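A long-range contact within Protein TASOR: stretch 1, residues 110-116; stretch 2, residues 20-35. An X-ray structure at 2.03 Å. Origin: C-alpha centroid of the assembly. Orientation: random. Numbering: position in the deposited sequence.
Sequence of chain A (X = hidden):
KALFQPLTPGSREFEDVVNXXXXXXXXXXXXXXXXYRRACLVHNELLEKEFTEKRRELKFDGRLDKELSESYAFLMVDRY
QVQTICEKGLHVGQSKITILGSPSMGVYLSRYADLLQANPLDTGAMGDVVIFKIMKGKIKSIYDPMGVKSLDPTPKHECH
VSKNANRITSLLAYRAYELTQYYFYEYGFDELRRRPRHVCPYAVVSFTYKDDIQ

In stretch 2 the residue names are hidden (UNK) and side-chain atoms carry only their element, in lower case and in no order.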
ATOM      1  N   SER A 110      -1.458  -0.833  -3.448  1.00 33.81           N
ATOM      2  CA  SER A 110      -1.764   0.092  -4.540  1.00 37.26           C
ATOM      3  C   SER A 110      -1.050   1.418  -4.331  1.00 35.31           C
ATOM      4  O   SER A 110      -1.013   1.957  -3.220  1.00 35.47           O
ATOM      5  CB  SER A 110      -3.267   0.374  -4.643  1.00 38.56           C
ATOM      6  OG  SER A 110      -3.998  -0.692  -5.199  1.00 38.36           O
ATOM      7  N   ARG A 111      -0.485   1.941  -5.412  1.00 32.44           N
ATOM      8  CA  ARG A 111       0.101   3.278  -5.406  1.00 36.20           C
ATOM      9  C   ARG A 111      -0.975   4.362  -5.370  1.00 36.10           C
ATOM     10  O   ARG A 111      -0.739   5.460  -4.849  1.00 36.05           O
ATOM     11  CB  ARG A 111       0.980   3.450  -6.650  1.00 37.66           C
ATOM     12  CG  ARG A 111       1.441   4.859  -6.960  1.00 44.72           C
ATOM     13  CD  ARG A 111       2.637   4.866  -7.905  1.00 48.61           C
ATOM     14  NE  ARG A 111       2.910   6.209  -8.420  1.00 52.62           N
ATOM     15  CZ  ARG A 111       3.612   6.473  -9.523  1.00 51.05           C
ATOM     16  NH1 ARG A 111       4.120   5.485 -10.246  1.00 49.69           N
ATOM     17  NH2 ARG A 111       3.805   7.731  -9.906  1.00 47.66           N
ATOM     18  N   TYR A 112      -2.139   4.088  -5.948  1.00 34.35           N
ATOM     19  CA  TYR A 112      -3.162   5.094  -6.190  1.00 36.04           C
ATOM     20  C   TYR A 112      -4.431   4.748  -5.428  1.00 36.25           C
ATOM     21  O   TYR A 112      -4.885   3.600  -5.456  1.00 37.22           O
ATOM     22  CB  TYR A 112      -3.468   5.216  -7.683  1.00 34.50           C
ATOM     23  CG  TYR A 112      -2.319   5.732  -8.517  1.00 33.38           C
ATOM     24  CD1 TYR A 112      -1.901   7.042  -8.394  1.00 37.66           C
ATOM     25  CD2 TYR A 112      -1.654   4.907  -9.433  1.00 37.63           C
ATOM     26  CE1 TYR A 112      -0.869   7.541  -9.149  1.00 40.51           C
ATOM     27  CE2 TYR A 112      -0.598   5.401 -10.201  1.00 36.00           C
ATOM     28  CZ  TYR A 112      -0.223   6.731 -10.048  1.00 37.74           C
ATOM     29  OH  TYR A 112       0.801   7.277 -10.773  1.00 39.90           O
ATOM     30  N   ALA A 113      -5.010   5.752  -4.766  1.00 33.94           N
ATOM     31  CA  ALA A 113      -6.175   5.521  -3.921  1.00 37.07           C
ATOM     32  C   ALA A 113      -7.461   5.314  -4.703  1.00 38.44           C
ATOM     33  O   ALA A 113      -8.460   4.918  -4.092  1.00 37.59           O
ATOM     34  CB  ALA A 113      -6.364   6.692  -2.955  1.00 37.89           C
ATOM     35  N   ASP A 114      -7.483   5.589  -6.014  1.00 38.28           N
ATOM     36  CA  ASP A 114      -8.670   5.333  -6.824  1.00 39.01           C
ATOM     37  C   ASP A 114      -8.522   4.099  -7.709  1.00 42.73           C
ATOM     38  O   ASP A 114      -9.409   3.826  -8.524  1.00 47.79           O
ATOM     39  CB  ASP A 114      -9.041   6.564  -7.676  1.00 39.16           C
ATOM     40  CG  ASP A 114      -7.882   7.095  -8.504  1.00 40.81           C
ATOM     41  OD1 ASP A 114      -6.727   6.649  -8.308  1.00 40.76           O
ATOM     42  OD2 ASP A 114      -8.126   8.005  -9.328  1.00 46.10           O
ATOM     43  N   LEU A 115      -7.447   3.317  -7.524  1.00 40.41           N
ATOM     44  CA  LEU A 115      -7.146   2.116  -8.315  1.00 38.16           C
ATOM     45  C   LEU A 115      -6.899   0.969  -7.340  1.00 38.94           C
ATOM     46  O   LEU A 115      -5.750   0.616  -7.061  1.00 36.16           O
ATOM     47  CB  LEU A 115      -5.942   2.362  -9.219  1.00 37.46           C
ATOM     48  CG  LEU A 115      -5.630   1.311 -10.285  1.00 44.81           C
ATOM     49  CD1 LEU A 115      -6.898   0.814 -10.949  1.00 46.80           C
ATOM     50  CD2 LEU A 115      -4.686   1.913 -11.322  1.00 42.86           C
ATOM     51  N   LEU A 116      -7.985   0.384  -6.834  1.00 39.25           N
ATOM     52  CA  LEU A 116      -7.926  -0.580  -5.743  1.00 39.28           C
ATOM     53  C   LEU A 116      -8.292  -2.007  -6.138  1.00 42.63           C
ATOM     54  O   LEU A 116      -8.317  -2.885  -5.269  1.00 46.62           O
ATOM     55  CB  LEU A 116      -8.846  -0.120  -4.608  1.00 39.07           C
ATOM     56  CG  LEU A 116      -8.596   1.314  -4.152  1.00 39.89           C
ATOM     57  CD1 LEU A 116      -9.784   1.833  -3.340  1.00 43.77           C
ATOM     58  CD2 LEU A 116      -7.298   1.392  -3.367  1.00 38.08           C
ATOM     59  N   UNK A  20      -4.749  12.621   2.397  1.00 38.12           N
ATOM     60  CA  UNK A  20      -3.830  11.609   1.875  1.00 38.41           C
ATOM     61  C   UNK A  20      -4.466  10.904   0.683  1.00 36.59           C
ATOM     62  O   UNK A  20      -3.835  10.728  -0.367  1.00 39.17           O
ATOM     63  c   UNK A  20      -2.708  11.316   4.126  1.00 34.89           C
ATOM     64  c   UNK A  20      -2.606   9.461   2.412  1.00 38.48           C
ATOM     65  c   UNK A  20      -2.648  10.474   5.362  1.00 38.74           C
ATOM     66  c   UNK A  20      -3.458  10.609   2.984  1.00 37.65           C
ATOM     67  N   UNK A  21      -5.747  10.555   0.798  1.00 36.93           N
ATOM     68  CA  UNK A  21      -6.431   9.907  -0.322  1.00 39.18           C
ATOM     69  C   UNK A  21      -6.580  10.851  -1.512  1.00 40.99           C
ATOM     70  O   UNK A  21      -6.231  10.489  -2.643  1.00 39.55           O
ATOM     71  c   UNK A  21      -7.798   9.399   0.128  1.00 36.97           C
ATOM     72  c   UNK A  21      -9.061   8.303   1.976  1.00 36.68           C
ATOM     73  c   UNK A  21      -7.757   8.323   1.223  1.00 38.09           C
ATOM     74  c   UNK A  21      -7.460   6.953   0.647  1.00 41.09           C
ATOM     75  N   UNK A  22      -7.072  12.076  -1.275  1.00 40.67           N
ATOM     76  CA  UNK A  22      -7.307  13.019  -2.370  1.00 39.12           C
ATOM     77  C   UNK A  22      -6.030  13.363  -3.115  1.00 41.29           C
ATOM     78  O   UNK A  22      -6.070  13.666  -4.309  1.00 40.89           O
ATOM     79  n   UNK A  22     -11.483  13.555  -1.226  1.00 47.85           N
ATOM     80  c   UNK A  22      -9.394  14.170  -1.507  1.00 39.72           C
ATOM     81  c   UNK A  22     -11.364  14.772  -0.723  1.00 45.01           C
ATOM     82  n   UNK A  22     -10.111  15.166  -0.879  1.00 40.59           N
ATOM     83  c   UNK A  22      -7.949  14.311  -1.844  1.00 37.97           C
ATOM     84  c   UNK A  22     -10.265  13.155  -1.725  1.00 43.92           C
ATOM     85  N   UNK A  23      -4.902  13.391  -2.427  1.00 42.37           N
ATOM     86  CA  UNK A  23      -3.654  13.724  -3.094  1.00 42.85           C
ATOM     87  C   UNK A  23      -3.008  12.520  -3.782  1.00 41.24           C
ATOM     88  O   UNK A  23      -1.947  12.674  -4.394  1.00 39.28           O
ATOM     89  c   UNK A  23      -2.694  14.354  -2.088  1.00 45.31           C
ATOM     90  o   UNK A  23      -2.292  13.392  -1.141  1.00 48.24           O
ATOM     91  N   UNK A  24      -3.604  11.329  -3.685  1.00 39.46           N
ATOM     92  CA  UNK A  24      -2.972  10.097  -4.152  1.00 41.46           C
ATOM     93  C   UNK A  24      -3.766   9.416  -5.266  1.00 41.59           C
ATOM     94  O   UNK A  24      -3.600   8.215  -5.502  1.00 43.39           O
ATOM     95  o   UNK A  24      -2.135   9.786  -1.894  1.00 41.41           O
ATOM     96  c   UNK A  24      -2.782   9.135  -2.981  1.00 40.24           C
ATOM     97  N   UNK A  25      -4.618  10.155  -5.954  1.00 41.79           N
ATOM     98  CA  UNK A  25      -5.387   9.601  -7.054  1.00 44.06           C
ATOM     99  C   UNK A  25      -4.546   9.516  -8.317  1.00 43.86           C
ATOM    100  O   UNK A  25      -3.666  10.348  -8.569  1.00 44.21           O
ATOM    101  c   UNK A  25      -7.939   9.252  -5.558  1.00 37.98           C
ATOM    102  c   UNK A  25      -7.710  10.407  -6.290  1.00 37.63           C
ATOM    103  c   UNK A  25      -9.509  11.485  -5.073  1.00 35.69           C
ATOM    104  c   UNK A  25      -9.706  10.323  -4.356  1.00 36.77           C
ATOM    105  c   UNK A  25      -8.512  11.525  -6.030  1.00 38.53           C
ATOM    106  c   UNK A  25      -8.934   9.203  -4.597  1.00 37.15           C
ATOM    107  o   UNK A  25     -10.688  10.273  -3.404  1.00 37.48           O
ATOM    108  c   UNK A  25      -6.624  10.459  -7.345  1.00 40.65           C
ATOM    109  N   UNK A  26      -4.827   8.495  -9.121  1.00 42.90           N
ATOM    110  CA  UNK A  26      -4.277   8.505 -10.468  1.00 41.83           C
ATOM    111  C   UNK A  26      -5.014   9.527 -11.319  1.00 43.71           C
ATOM    112  O   UNK A  26      -4.409  10.227 -12.141  1.00 48.78           O
ATOM    113  c   UNK A  26      -4.379   5.813 -13.253  1.00 44.30           C
ATOM    114  c   UNK A  26      -3.994   7.128 -12.577  1.00 44.62           C
ATOM    115  c   UNK A  26      -4.378   7.121 -11.099  1.00 41.07           C
ATOM    116  c   UNK A  26      -2.504   7.411 -12.732  1.00 41.60           C
ATOM    117  N   UNK A  27      -6.320   9.649 -11.119  1.00 46.43           N
ATOM    118  CA  UNK A  27      -7.101  10.711 -11.747  1.00 49.71           C
ATOM    119  C   UNK A  27      -7.624  11.611 -10.634  1.00 49.15           C
ATOM    120  O   UNK A  27      -8.610  11.255  -9.962  1.00 46.11           O
ATOM    121  c   UNK A  27      -8.249  10.122 -12.559  1.00 52.38           C
ATOM    122  c   UNK A  27      -8.950   8.753 -14.566  1.00 64.04           C
ATOM    123  c   UNK A  27      -7.790   9.257 -13.721  1.00 60.48           C
ATOM    124  o   UNK A  27      -8.736   7.827 -15.377  1.00 60.82           O
ATOM    125  o   UNK A  27     -10.075   9.280 -14.407  1.00 67.67           O
ATOM    126  N   UNK A  28      -7.047  12.799 -10.434  1.00 56.00           N
ATOM    127  CA  UNK A  28      -7.479  13.640  -9.298  1.00 54.36           C
ATOM    128  C   UNK A  28      -8.969  13.970  -9.287  1.00 49.67           C
ATOM    129  O   UNK A  28      -9.496  14.275  -8.210  1.00 46.10           O
ATOM    130  c   UNK A  28      -6.609  14.893  -9.445  1.00 57.88           C
ATOM    131  c   UNK A  28      -5.358  14.368 -10.092  1.00 62.63           C
ATOM    132  c   UNK A  28      -5.857  13.359 -11.100  1.00 61.12           C
ATOM    133  N   UNK A  29      -9.663  13.900 -10.434  1.00 42.22           N
ATOM    134  CA  UNK A  29     -11.112  14.086 -10.474  1.00 45.29           C
ATOM    135  C   UNK A  29     -11.891  12.941  -9.841  1.00 48.90           C
ATOM    136  O   UNK A  29     -13.123  13.038  -9.746  1.00 50.88           O
ATOM    137  c   UNK A  29     -11.139  15.666 -12.407  1.00 46.83           C
ATOM    138  c   UNK A  29     -11.597  14.308 -11.912  1.00 50.37           C
ATOM    139  o   UNK A  29     -11.098  13.268 -12.766  1.00 55.80           O
ATOM    140  N   UNK A  30     -11.221  11.859  -9.420  1.00 42.63           N
ATOM    141  CA  UNK A  30     -11.881  10.833  -8.628  1.00 40.46           C
ATOM    142  C   UNK A  30     -12.424  11.404  -7.322  1.00 41.04           C
ATOM    143  O   UNK A  30     -13.122  10.695  -6.590  1.00 38.23           O
ATOM    144  o   UNK A  30     -10.546   8.932  -9.450  1.00 41.64           O
ATOM    145  c   UNK A  30     -10.910   9.685  -8.295  1.00 41.32           C
ATOM    146  N   UNK A  31     -12.087  12.658  -7.003  1.00 41.69           N
ATOM    147  CA  UNK A  31     -12.592  13.306  -5.798  1.00 45.57           C
ATOM    148  C   UNK A  31     -14.113  13.396  -5.812  1.00 46.88           C
ATOM    149  O   UNK A  31     -14.742  13.432  -4.750  1.00 46.34           O
ATOM    150  c   UNK A  31     -11.937  14.695  -5.635  1.00 52.61           C
ATOM    151  c   UNK A  31     -12.236  15.268  -4.259  1.00 56.17           C
ATOM    152  c   UNK A  31     -12.416  15.657  -6.723  1.00 51.58           C
ATOM    153  N   UNK A  32     -14.736  13.420  -6.997  1.00 45.04           N
ATOM    154  CA  UNK A  32     -16.193  13.471  -7.056  1.00 44.92           C
ATOM    155  C   UNK A  32     -16.838  12.109  -6.869  1.00 46.15           C
ATOM    156  O   UNK A  32     -18.014  12.040  -6.504  1.00 46.61           O
ATOM    157  c   UNK A  32     -15.877  15.286  -8.713  1.00 46.36           C
ATOM    158  o   UNK A  32     -16.502  13.090  -9.433  1.00 49.51           O
ATOM    159  c   UNK A  32     -16.670  14.059  -8.386  1.00 48.23           C
ATOM    160  N   UNK A  33     -16.091  11.026  -7.071  1.00 39.36           N
ATOM    161  CA  UNK A  33     -16.679   9.695  -7.030  1.00 40.14           C
ATOM    162  C   UNK A  33     -16.586   9.012  -5.675  1.00 39.58           C
ATOM    163  O   UNK A  33     -17.395   8.122  -5.397  1.00 44.77           O
ATOM    164  n   UNK A  33     -14.796   9.650 -10.013  1.00 49.68           N
ATOM    165  c   UNK A  33     -16.006   8.801  -8.086  1.00 41.92           C
ATOM    166  c   UNK A  33     -15.977   9.450  -9.461  1.00 47.52           C
ATOM    167  o   UNK A  33     -17.018   9.812  -9.987  1.00 51.28           O
ATOM    168  N   UNK A  34     -15.673   9.426  -4.811  1.00 39.30           N
ATOM    169  CA  UNK A  34     -15.529   8.810  -3.498  1.00 35.16           C
ATOM    170  C   UNK A  34     -16.093   9.721  -2.421  1.00 38.71           C
ATOM    171  O   UNK A  34     -15.736  10.900  -2.351  1.00 40.17           O
ATOM    172  c   UNK A  34     -12.432   6.497  -6.002  1.00 40.95           C
ATOM    173  c   UNK A  34     -12.639   5.202  -5.573  1.00 41.02           C
ATOM    174  c   UNK A  34     -12.896   7.559  -5.242  1.00 42.21           C
ATOM    175  c   UNK A  34     -13.297   4.961  -4.377  1.00 41.47           C
ATOM    176  c   UNK A  34     -13.555   7.336  -4.039  1.00 39.76           C
ATOM    177  c   UNK A  34     -14.068   8.485  -3.215  1.00 34.91           C
ATOM    178  c   UNK A  34     -13.752   6.034  -3.616  1.00 42.31           C
ATOM    179  N   UNK A  35     -16.972   9.174  -1.591  1.00 37.59           N
ATOM    180  CA  UNK A  35     -17.395   9.848  -0.375  1.00 41.51           C
ATOM    181  C   UNK A  35     -16.843   9.033   0.786  1.00 42.59           C
ATOM    182  O   UNK A  35     -17.234   7.877   0.994  1.00 38.52           O
ATOM    183  n   UNK A  35     -20.710  10.509   1.194  1.00 57.08           N
ATOM    184  o   UNK A  35     -18.654  11.204   1.728  1.00 53.82           O
ATOM    185  c   UNK A  35     -18.914   9.998  -0.333  1.00 45.51           C
ATOM    186  c   UNK A  35     -19.412  10.600   0.972  1.00 50.85           C
TER

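Position 20 carries four carbons, forked at the first, one arm two carbons long: Ile20. Its CA-to-CB bond points sideways and its end leads away, so it does not touch stretch 1. Position 21 also has four carbons, but forked at the second, and one tip lies 3.8 Å from CB of Ala113. This is Leu21; the tip is CD2, and the branched end can reach that small methyl. At 22, one carbon leads to a five-membered ring of three carbons and two nitrogens, which is His22. It points away and remains partly exposed, as suits a polar ring.

Position 23 shows one carbon and one oxygen and touches nothing on stretch 1; it is Ser23, small and exposed. Position 24 has the same two atoms; its backbone O accepts a hydrogen bond from N of Ala113 at 2.9 Å and also meets CA of Tyr112 at 3.2 Å in a CA-H...O contact. It is Ser24. Its OG donates a very short hydrogen bond, 2.5 Å, to O of Ile20, a bond suited to a short hydroxyl side chain folding back on a backbone carbonyl four residues earlier.

At 25, one carbon bears a six-carbon ring with an oxygen, and a ring carbon packs 4.0 Å from CB of Ala113: Tyr25. That carbon is CE1; the ring is buried, while its hydroxyl is hydrogen-bonded to a residue just outside the stretch. Position 26 has four carbons forked at the second; its CB sits over one face of the Tyr112 ring, 3.7 Å from the ring centroid, a CH-pi contact. Hence Leu26, whose branched end suits a mainly apolar setting, its CD2 coming within 4.4 Å of CD2 of Leu115.

Position 27 has three carbons, the third carrying two oxygens, and its backbone N binds Asp114: Glu27. Its OE2 is hydrogen-bonded elsewhere in the structure. At 28, three carbons close a ring onto the backbone N, which defines Pro28; it has no N-H to offer and points away. Position 29, one carbon bearing an oxygen and a carbon, is Thr29, exposed and turned away.

Position 30 has one carbon, pointing toward stretch 1, and one oxygen, 2.6 Å from OD2 of Asp114. It is Ser30, whose short side chain brings OG to the carboxylate as a hydrogen-bond donor. Position 31, one carbon carrying two more, is Val31; position 32, with an oxygen and a carbon on its first carbon, is Thr32. Both are exposed and out of reach. At 33, two carbons end in an oxygen and a nitrogen: Asn33, also out of reach. Position 34 has one carbon and a bare six-carbon ring, one ring carbon lying 3.8 Å from CB of Asp114. It is Phe34, an apolar ring suited to a buried spot; that carbon is CE2. Position 35 repeats the amide pattern: Asn35, exposed on a strand. Nothing on stretch 1 constrains the type at 31, 32, 33 or 35.

The contact centres on Asp114, in the turn from Tyr112 to Leu115. Its OD1 accepts from N of Leu26 at 2.8 Å and its OD2 from N of Glu27 at 3.0 Å, so one buried carboxylate gathers two consecutive amides and the Ser30 hydroxyl, while Ala113 N bonds to Ser24 O, and Tyr112, Ala113 and Leu115 add apolar packing.

Stretch 2 (20-35) ILHSSYLEPTSVTNFN
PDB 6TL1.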